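Local structure of mucus binding proteinn (Lactobacillus reuteri, 4MT5) at residues G24-T29 against F59-P64; A4-V9 against Y32-G37. The protein probably binds mucin at the bacterial surface, this chain being one repeat of a much longer adhesin anchored in the cell wall. All coordinates share one frame; numbering follows the deposited sequence.

Interaction 1: residues G24-T29 against F59-P64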
ATOM      1  N   GLY A  24     -11.145 -29.861 -36.152  1.00 30.41           N
ATOM      2  CA  GLY A  24     -12.445 -30.325 -36.608  1.00 31.76           C
ATOM      3  C   GLY A  24     -12.649 -30.095 -38.087  1.00 32.89           C
ATOM      4  O   GLY A  24     -11.784 -29.533 -38.752  1.00 33.04           O
ATOM      5  N   TYR A  25     -13.789 -30.533 -38.610  1.00 32.38           N
ATOM      6  CA  TYR A  25     -14.046 -30.422 -40.037  1.00 31.80           C
ATOM      7  C   TYR A  25     -14.736 -29.119 -40.363  1.00 33.31           C
ATOM      8  O   TYR A  25     -15.442 -28.551 -39.536  1.00 37.17           O
ATOM      9  CB  TYR A  25     -14.865 -31.616 -40.544  1.00 33.84           C
ATOM     10  CG  TYR A  25     -14.192 -32.941 -40.254  1.00 37.72           C
ATOM     11  CD1 TYR A  25     -13.047 -33.330 -40.947  1.00 35.03           C
ATOM     12  CD2 TYR A  25     -14.687 -33.794 -39.267  1.00 38.85           C
ATOM     13  CE1 TYR A  25     -12.420 -34.537 -40.663  1.00 38.82           C
ATOM     14  CE2 TYR A  25     -14.071 -35.003 -38.980  1.00 34.78           C
ATOM     15  CZ  TYR A  25     -12.942 -35.367 -39.677  1.00 40.31           C
ATOM     16  OH  TYR A  25     -12.339 -36.566 -39.386  1.00 41.80           O
ATOM     17  N   THR A  26     -14.508 -28.633 -41.570  1.00 32.64           N
ATOM     18  CA  THR A  26     -15.147 -27.411 -42.004  1.00 32.16           C
ATOM     19  C   THR A  26     -16.656 -27.579 -41.865  1.00 38.42           C
ATOM     20  O   THR A  26     -17.203 -28.648 -42.188  1.00 36.18           O
ATOM     21  CB  THR A  26     -14.787 -27.106 -43.451  1.00 33.97           C
ATOM     22  OG1 THR A  26     -13.437 -27.533 -43.703  1.00 39.12           O
ATOM     23  CG2 THR A  26     -14.925 -25.620 -43.732  1.00 33.63           C
ATOM     24  N   ASP A  27     -17.291 -26.531 -41.326  1.00 38.00           N
ATOM     25  CA  ASP A  27     -18.751 -26.402 -41.173  1.00 36.83           C
ATOM     26  C   ASP A  27     -19.348 -26.966 -39.887  1.00 36.79           C
ATOM     27  O   ASP A  27     -20.566 -27.002 -39.742  1.00 41.12           O
ATOM     28  CB  ASP A  27     -19.528 -26.965 -42.375  1.00 39.97           C
ATOM     29  CG  ASP A  27     -19.250 -26.210 -43.658  1.00 47.14           C
ATOM     30  OD1 ASP A  27     -19.011 -24.980 -43.586  1.00 50.04           O
ATOM     31  OD2 ASP A  27     -19.268 -26.848 -44.741  1.00 49.46           O
ATOM     32  N   GLU A  28     -18.523 -27.424 -38.958  1.00 36.90           N
ATOM     33  CA  GLU A  28     -19.089 -27.893 -37.698  1.00 35.21           C
ATOM     34  C   GLU A  28     -18.789 -26.938 -36.539  1.00 33.78           C
ATOM     35  O   GLU A  28     -17.883 -26.098 -36.611  1.00 30.92           O
ATOM     36  CB  GLU A  28     -18.710 -29.352 -37.397  1.00 34.29           C
ATOM     37  CG  GLU A  28     -17.220 -29.639 -37.290  1.00 42.25           C
ATOM     38  CD  GLU A  28     -16.901 -31.144 -37.280  1.00 49.51           C
ATOM     39  OE1 GLU A  28     -17.706 -31.906 -37.879  1.00 49.90           O
ATOM     40  OE2 GLU A  28     -15.863 -31.555 -36.676  1.00 41.48           O
ATOM     41  N   THR A  29     -19.584 -27.041 -35.485  1.00 30.64           N
ATOM     42  CA  THR A  29     -19.446 -26.117 -34.376  1.00 32.59           C
ATOM     43  C   THR A  29     -18.270 -26.517 -33.493  1.00 31.17           C
ATOM     44  O   THR A  29     -18.127 -27.685 -33.127  1.00 30.49           O
ATOM     45  CB  THR A  29     -20.748 -26.026 -33.566  1.00 30.34           C
ATOM     46  OG1 THR A  29     -21.817 -25.666 -34.448  1.00 28.37           O
ATOM     47  CG2 THR A  29     -20.633 -24.970 -32.472  1.00 32.74           C
ATOM     48  N   PHE A  59     -15.911 -24.084 -37.597  1.00 31.71           N
ATOM     49  CA  PHE A  59     -14.643 -24.141 -38.312  1.00 28.77           C
ATOM     50  C   PHE A  59     -14.860 -23.632 -39.731  1.00 32.07           C
ATOM     51  O   PHE A  59     -15.806 -24.038 -40.405  1.00 34.18           O
ATOM     52  CB  PHE A  59     -14.105 -25.576 -38.399  1.00 31.50           C
ATOM     53  CG  PHE A  59     -13.699 -26.178 -37.075  1.00 31.89           C
ATOM     54  CD1 PHE A  59     -12.504 -25.816 -36.459  1.00 28.22           C
ATOM     55  CD2 PHE A  59     -14.496 -27.140 -36.462  1.00 30.61           C
ATOM     56  CE1 PHE A  59     -12.123 -26.381 -35.240  1.00 25.91           C
ATOM     57  CE2 PHE A  59     -14.123 -27.702 -35.240  1.00 30.23           C
ATOM     58  CZ  PHE A  59     -12.932 -27.322 -34.629  1.00 26.25           C
ATOM     59  N   GLY A  60     -13.976 -22.743 -40.179  1.00 39.73           N
ATOM     60  CA  GLY A  60     -13.921 -22.299 -41.569  1.00 36.67           C
ATOM     61  C   GLY A  60     -12.734 -22.933 -42.276  1.00 35.28           C
ATOM     62  O   GLY A  60     -12.568 -24.145 -42.223  1.00 38.15           O
ATOM     63  N   VAL A  61     -11.890 -22.133 -42.918  1.00 32.99           N
ATOM     64  CA  VAL A  61     -10.814 -22.719 -43.697  1.00 31.66           C
ATOM     65  C   VAL A  61      -9.462 -22.142 -43.391  1.00 36.75           C
ATOM     66  O   VAL A  61      -8.433 -22.736 -43.739  1.00 44.42           O
ATOM     67  CB  VAL A  61     -11.058 -22.593 -45.187  1.00 29.70           C
ATOM     68  CG1 VAL A  61     -12.048 -23.621 -45.631  1.00 31.50           C
ATOM     69  CG2 VAL A  61     -11.549 -21.196 -45.508  1.00 31.76           C
ATOM     70  N   GLY A  62      -9.433 -20.984 -42.758  1.00 30.33           N
ATOM     71  CA  GLY A  62      -8.143 -20.431 -42.418  1.00 29.56           C
ATOM     72  C   GLY A  62      -7.558 -21.152 -41.219  1.00 29.36           C
ATOM     73  O   GLY A  62      -7.940 -22.270 -40.882  1.00 30.38           O
ATOM     74  N   THR A  63      -6.608 -20.495 -40.572  1.00 28.19           N
ATOM     75  CA  THR A  63      -6.173 -20.905 -39.264  1.00 24.61           C
ATOM     76  C   THR A  63      -6.351 -19.698 -38.354  1.00 23.32           C
ATOM     77  O   THR A  63      -5.432 -18.918 -38.148  1.00 24.75           O
ATOM     78  CB  THR A  63      -4.725 -21.418 -39.311  1.00 30.06           C
ATOM     79  OG1 THR A  63      -4.721 -22.699 -39.955  1.00 37.38           O
ATOM     80  CG2 THR A  63      -4.149 -21.582 -37.919  1.00 27.52           C
ATOM     81  N   PRO A  64      -7.567 -19.517 -37.833  1.00 24.11           N
ATOM     82  CA  PRO A  64      -7.876 -18.343 -37.017  1.00 21.35           C
ATOM     83  C   PRO A  64      -7.471 -18.483 -35.561  1.00 21.39           C
ATOM     84  O   PRO A  64      -7.577 -19.563 -34.989  1.00 22.80           O
ATOM     85  CB  PRO A  64      -9.393 -18.262 -37.107  1.00 22.07           C
ATOM     86  CG  PRO A  64      -9.831 -19.659 -37.326  1.00 22.70           C
ATOM     87  CD  PRO A  64      -8.760 -20.332 -38.115  1.00 24.92           C
TER
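Phe59 lays one face of its ring over Gly24, whose CA sits 3.8 Å from the ring centroid and 26° off the normal. Because Gly24 has no side chain, the ring can approach the backbone itself. Phe59 CG stands anti to the carbonyl carbon (chi1 -67°), and this turns the ring toward Gly24 and Glu28. There Glu28 meets it obliquely: CG of Glu28 comes within 3.8 Å of Phe59 CD2, with the carboxylate and ring planes turned 54° apart. The carboxylate itself is drawn back to its own turn, where Glu28 OE2 accepts from Tyr25 N at 3.0 Å, met from above the carboxylate plane.

The backbone of Phe59 is held at both ends. Its N donates to Glu28 O, and its O accepts from Asp27 N at 3.0 Å in a nearly straight bond. Farther out, Thr26 CG2 packs against Val61 CG1 at 4.0 Å.

An alanine in place of Phe59 would probably keep the two backbone bonds but open a gap over Gly24 and leave Glu28 CG without its apolar neighbour. Ala4 and Ile30 also touch Phe59, so the ring enters the domain interior. The motif is a type II beta turn, Tyr25 to Glu28, hydrogen-bonded to the loop before strand 65-77, at one tip of the ubiquitin-like beta-grasp domain.

Interaction 2: residues A4-V9 against Y32-G37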
ATOM      1  N   ALA A   4      -8.375 -24.201 -35.085  1.00 25.59           N
ATOM      2  CA  ALA A   4      -8.769 -22.920 -34.544  1.00 25.37           C
ATOM      3  C   ALA A   4      -8.058 -22.744 -33.213  1.00 23.72           C
ATOM      4  O   ALA A   4      -7.947 -23.695 -32.439  1.00 22.98           O
ATOM      5  CB  ALA A   4     -10.274 -22.857 -34.380  1.00 22.40           C
ATOM      6  N   TYR A   5      -7.554 -21.539 -32.963  1.00 21.84           N
ATOM      7  CA  TYR A   5      -6.788 -21.264 -31.749  1.00 22.56           C
ATOM      8  C   TYR A   5      -7.580 -20.343 -30.829  1.00 22.21           C
ATOM      9  O   TYR A   5      -8.210 -19.390 -31.285  1.00 23.86           O
ATOM     10  CB  TYR A   5      -5.443 -20.594 -32.073  1.00 23.09           C
ATOM     11  CG  TYR A   5      -4.430 -21.446 -32.798  1.00 24.96           C
ATOM     12  CD1 TYR A   5      -3.895 -22.589 -32.208  1.00 28.18           C
ATOM     13  CD2 TYR A   5      -3.981 -21.092 -34.063  1.00 26.02           C
ATOM     14  CE1 TYR A   5      -2.948 -23.372 -32.875  1.00 27.25           C
ATOM     15  CE2 TYR A   5      -3.037 -21.864 -34.731  1.00 27.60           C
ATOM     16  CZ  TYR A   5      -2.525 -22.998 -34.133  1.00 29.86           C
ATOM     17  OH  TYR A   5      -1.592 -23.755 -34.809  1.00 33.08           O
ATOM     18  N   VAL A   6      -7.541 -20.619 -29.530  1.00 20.64           N
ATOM     19  CA  VAL A   6      -8.153 -19.733 -28.550  1.00 20.65           C
ATOM     20  C   VAL A   6      -7.042 -19.310 -27.592  1.00 21.94           C
ATOM     21  O   VAL A   6      -6.460 -20.147 -26.900  1.00 23.69           O
ATOM     22  CB  VAL A   6      -9.307 -20.438 -27.809  1.00 22.26           C
ATOM     23  CG1 VAL A   6      -9.910 -19.527 -26.770  1.00 22.41           C
ATOM     24  CG2 VAL A   6     -10.373 -20.885 -28.796  1.00 18.51           C
ATOM     25  N   LYS A   7      -6.710 -18.021 -27.591  1.00 21.76           N
ATOM     26  CA  LYS A   7      -5.492 -17.544 -26.924  1.00 22.90           C
ATOM     27  C   LYS A   7      -5.847 -16.603 -25.774  1.00 24.05           C
ATOM     28  O   LYS A   7      -6.447 -15.548 -25.989  1.00 25.90           O
ATOM     29  CB  LYS A   7      -4.564 -16.854 -27.941  1.00 21.56           C
ATOM     30  CG  LYS A   7      -3.314 -16.221 -27.364  1.00 26.10           C
ATOM     31  CD  LYS A   7      -2.255 -15.869 -28.441  1.00 32.44           C
ATOM     32  CE  LYS A   7      -2.615 -14.603 -29.224  1.00 38.16           C
ATOM     33  NZ  LYS A   7      -1.555 -14.179 -30.196  1.00 42.28           N
ATOM     34  N   TYR A   8      -5.493 -17.004 -24.556  1.00 21.79           N
ATOM     35  CA  TYR A   8      -5.772 -16.219 -23.360  1.00 20.31           C
ATOM     36  C   TYR A   8      -4.549 -15.396 -23.006  1.00 21.73           C
ATOM     37  O   TYR A   8      -3.494 -15.955 -22.705  1.00 22.42           O
ATOM     38  CB  TYR A   8      -6.101 -17.133 -22.178  1.00 21.22           C
ATOM     39  CG  TYR A   8      -7.304 -18.023 -22.356  1.00 22.12           C
ATOM     40  CD1 TYR A   8      -8.529 -17.681 -21.807  1.00 21.54           C
ATOM     41  CD2 TYR A   8      -7.212 -19.219 -23.072  1.00 23.27           C
ATOM     42  CE1 TYR A   8      -9.646 -18.512 -21.973  1.00 24.35           C
ATOM     43  CE2 TYR A   8      -8.316 -20.049 -23.244  1.00 22.39           C
ATOM     44  CZ  TYR A   8      -9.529 -19.690 -22.690  1.00 22.58           C
ATOM     45  OH  TYR A   8     -10.619 -20.508 -22.853  1.00 22.32           O
ATOM     46  N   VAL A   9      -4.705 -14.075 -23.004  1.00 23.20           N
ATOM     47  CA  VAL A   9      -3.588 -13.149 -22.848  1.00 23.64           C
ATOM     48  C   VAL A   9      -3.665 -12.282 -21.590  1.00 21.95           C
ATOM     49  O   VAL A   9      -4.665 -11.649 -21.319  1.00 23.70           O
ATOM     50  CB  VAL A   9      -3.517 -12.209 -24.055  1.00 22.55           C
ATOM     51  CG1 VAL A   9      -2.403 -11.244 -23.885  1.00 24.32           C
ATOM     52  CG2 VAL A   9      -3.325 -12.994 -25.316  1.00 23.36           C
ATOM     53  N   TYR A  32     -16.453 -26.125 -27.752  1.00 24.60           N
ATOM     54  CA  TYR A  32     -15.607 -25.373 -26.858  1.00 22.83           C
ATOM     55  C   TYR A  32     -16.325 -24.148 -26.331  1.00 23.79           C
ATOM     56  O   TYR A  32     -17.203 -23.591 -26.992  1.00 23.79           O
ATOM     57  CB  TYR A  32     -14.379 -24.932 -27.631  1.00 23.53           C
ATOM     58  CG  TYR A  32     -13.313 -24.248 -26.818  1.00 21.80           C
ATOM     59  CD1 TYR A  32     -12.392 -24.985 -26.093  1.00 22.33           C
ATOM     60  CD2 TYR A  32     -13.208 -22.871 -26.800  1.00 20.46           C
ATOM     61  CE1 TYR A  32     -11.406 -24.370 -25.360  1.00 23.45           C
ATOM     62  CE2 TYR A  32     -12.218 -22.245 -26.068  1.00 21.99           C
ATOM     63  CZ  TYR A  32     -11.319 -22.998 -25.353  1.00 22.41           C
ATOM     64  OH  TYR A  32     -10.330 -22.377 -24.622  1.00 22.43           O
ATOM     65  N   SER A  33     -15.937 -23.734 -25.132  1.00 23.41           N
ATOM     66  CA  SER A  33     -16.424 -22.497 -24.539  1.00 27.42           C
ATOM     67  C   SER A  33     -15.283 -21.857 -23.749  1.00 24.46           C
ATOM     68  O   SER A  33     -14.405 -22.566 -23.255  1.00 25.16           O
ATOM     69  CB  SER A  33     -17.618 -22.774 -23.618  1.00 26.41           C
ATOM     70  OG  SER A  33     -17.908 -21.645 -22.812  1.00 27.46           O
ATOM     71  N   THR A  34     -15.291 -20.531 -23.628  1.00 23.93           N
ATOM     72  CA  THR A  34     -14.263 -19.843 -22.844  1.00 24.55           C
ATOM     73  C   THR A  34     -14.640 -19.709 -21.371  1.00 25.60           C
ATOM     74  O   THR A  34     -13.884 -19.149 -20.579  1.00 29.10           O
ATOM     75  CB  THR A  34     -13.948 -18.436 -23.388  1.00 25.38           C
ATOM     76  OG1 THR A  34     -15.124 -17.618 -23.329  1.00 24.46           O
ATOM     77  CG2 THR A  34     -13.446 -18.512 -24.819  1.00 23.54           C
ATOM     78  N   ALA A  35     -15.815 -20.214 -21.019  1.00 27.38           N
ATOM     79  CA  ALA A  35     -16.300 -20.196 -19.647  1.00 27.31           C
ATOM     80  C   ALA A  35     -15.250 -20.685 -18.651  1.00 27.91           C
ATOM     81  O   ALA A  35     -14.718 -19.899 -17.857  1.00 27.70           O
ATOM     82  CB  ALA A  35     -17.572 -21.036 -19.537  1.00 26.98           C
ATOM     83  N   GLU A  36     -14.951 -21.979 -18.713  1.00 28.07           N
ATOM     84  CA  GLU A  36     -14.043 -22.605 -17.762  1.00 30.47           C
ATOM     85  C   GLU A  36     -12.700 -21.889 -17.626  1.00 31.71           C
ATOM     86  O   GLU A  36     -12.203 -21.687 -16.516  1.00 34.30           O
ATOM     87  CB  GLU A  36     -13.814 -24.072 -18.120  1.00 35.18           C
ATOM     88  CG  GLU A  36     -13.364 -24.895 -16.928  1.00 42.11           C
ATOM     89  CD  GLU A  36     -14.350 -24.803 -15.752  1.00 50.95           C
ATOM     90  OE1 GLU A  36     -15.592 -24.716 -15.987  1.00 42.87           O
ATOM     91  OE2 GLU A  36     -13.870 -24.814 -14.589  1.00 53.15           O
ATOM     92  N   GLY A  37     -12.109 -21.511 -18.750  1.00 28.70           N
ATOM     93  CA  GLY A  37     -10.847 -20.805 -18.716  1.00 26.85           C
ATOM     94  C   GLY A  37     -10.951 -19.492 -17.960  1.00 29.62           C
ATOM     95  O   GLY A  37     -10.139 -19.206 -17.059  1.00 28.73           O
TER
HETATM   96  O   HOH W   1     -12.213 -23.027 -21.525  1.00 28.19           O
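Tyr8 and Tyr32 reach out from strand and loop to meet tip to tip, their OH atoms 2.6 Å apart in a hydrogen bond. Different torsions bring them there: Tyr8 CG is anti to its carbonyl carbon (chi1 -60°), whereas Tyr32 CG is anti to its backbone N (chi1 -174°). Tyr32 OH arrives at the edge of the Tyr8 ring, in its plane.

Two residues earlier on the same strand, Val6 sets both methyls against Tyr32 CE2, each of CG1 and CG2 at 3.6 Å. Val6 CG1 also reaches Thr34 CG2 at 4.2 Å, while Thr34 OG1 bonds to Asp51. On the helix side, Gly37 CA lies 4.2 Å from Tyr8 OH with no side chain between them. A water joins this corner, donating to Ser33 O at 2.8 Å, accepting from Gly37 N and bonding Tyr8 OH. Ser33 OG in turn accepts from Ala35 N, capping the start of helix 35-42.

Tyr32 OH is also bonded to Asp20 on strand 16-24. The chemistry is thus a polar chain from carboxylate through two phenols to water, set in largely buried surroundings, and the carboxylate's charge would probably polarise the paired hydroxyls.

How the interactions relate
The centres of interactions 1 and 2 lie about 16 Å apart within the same mucin-binding domain, and strand 2-10 ties them together. On one side of that strand, Ala4 CB packs against Phe59 CE1 at 4.1 Å, two residues before Val6, so the aromatic ring of interaction 1 and the Tyr32 contact of interaction 2 line up along the same strand face. At the strand's border, Pro64 O probably accepts a hydrogen bond from Tyr5 N at 2.8 Å, and Thr63 packs on the Tyr5 ring. Interaction 1 joins the two loops to each other, these pairs fasten loop 59-64 to strand 2-10, and interaction 2 sets the start of helix 35-42 against the same strand.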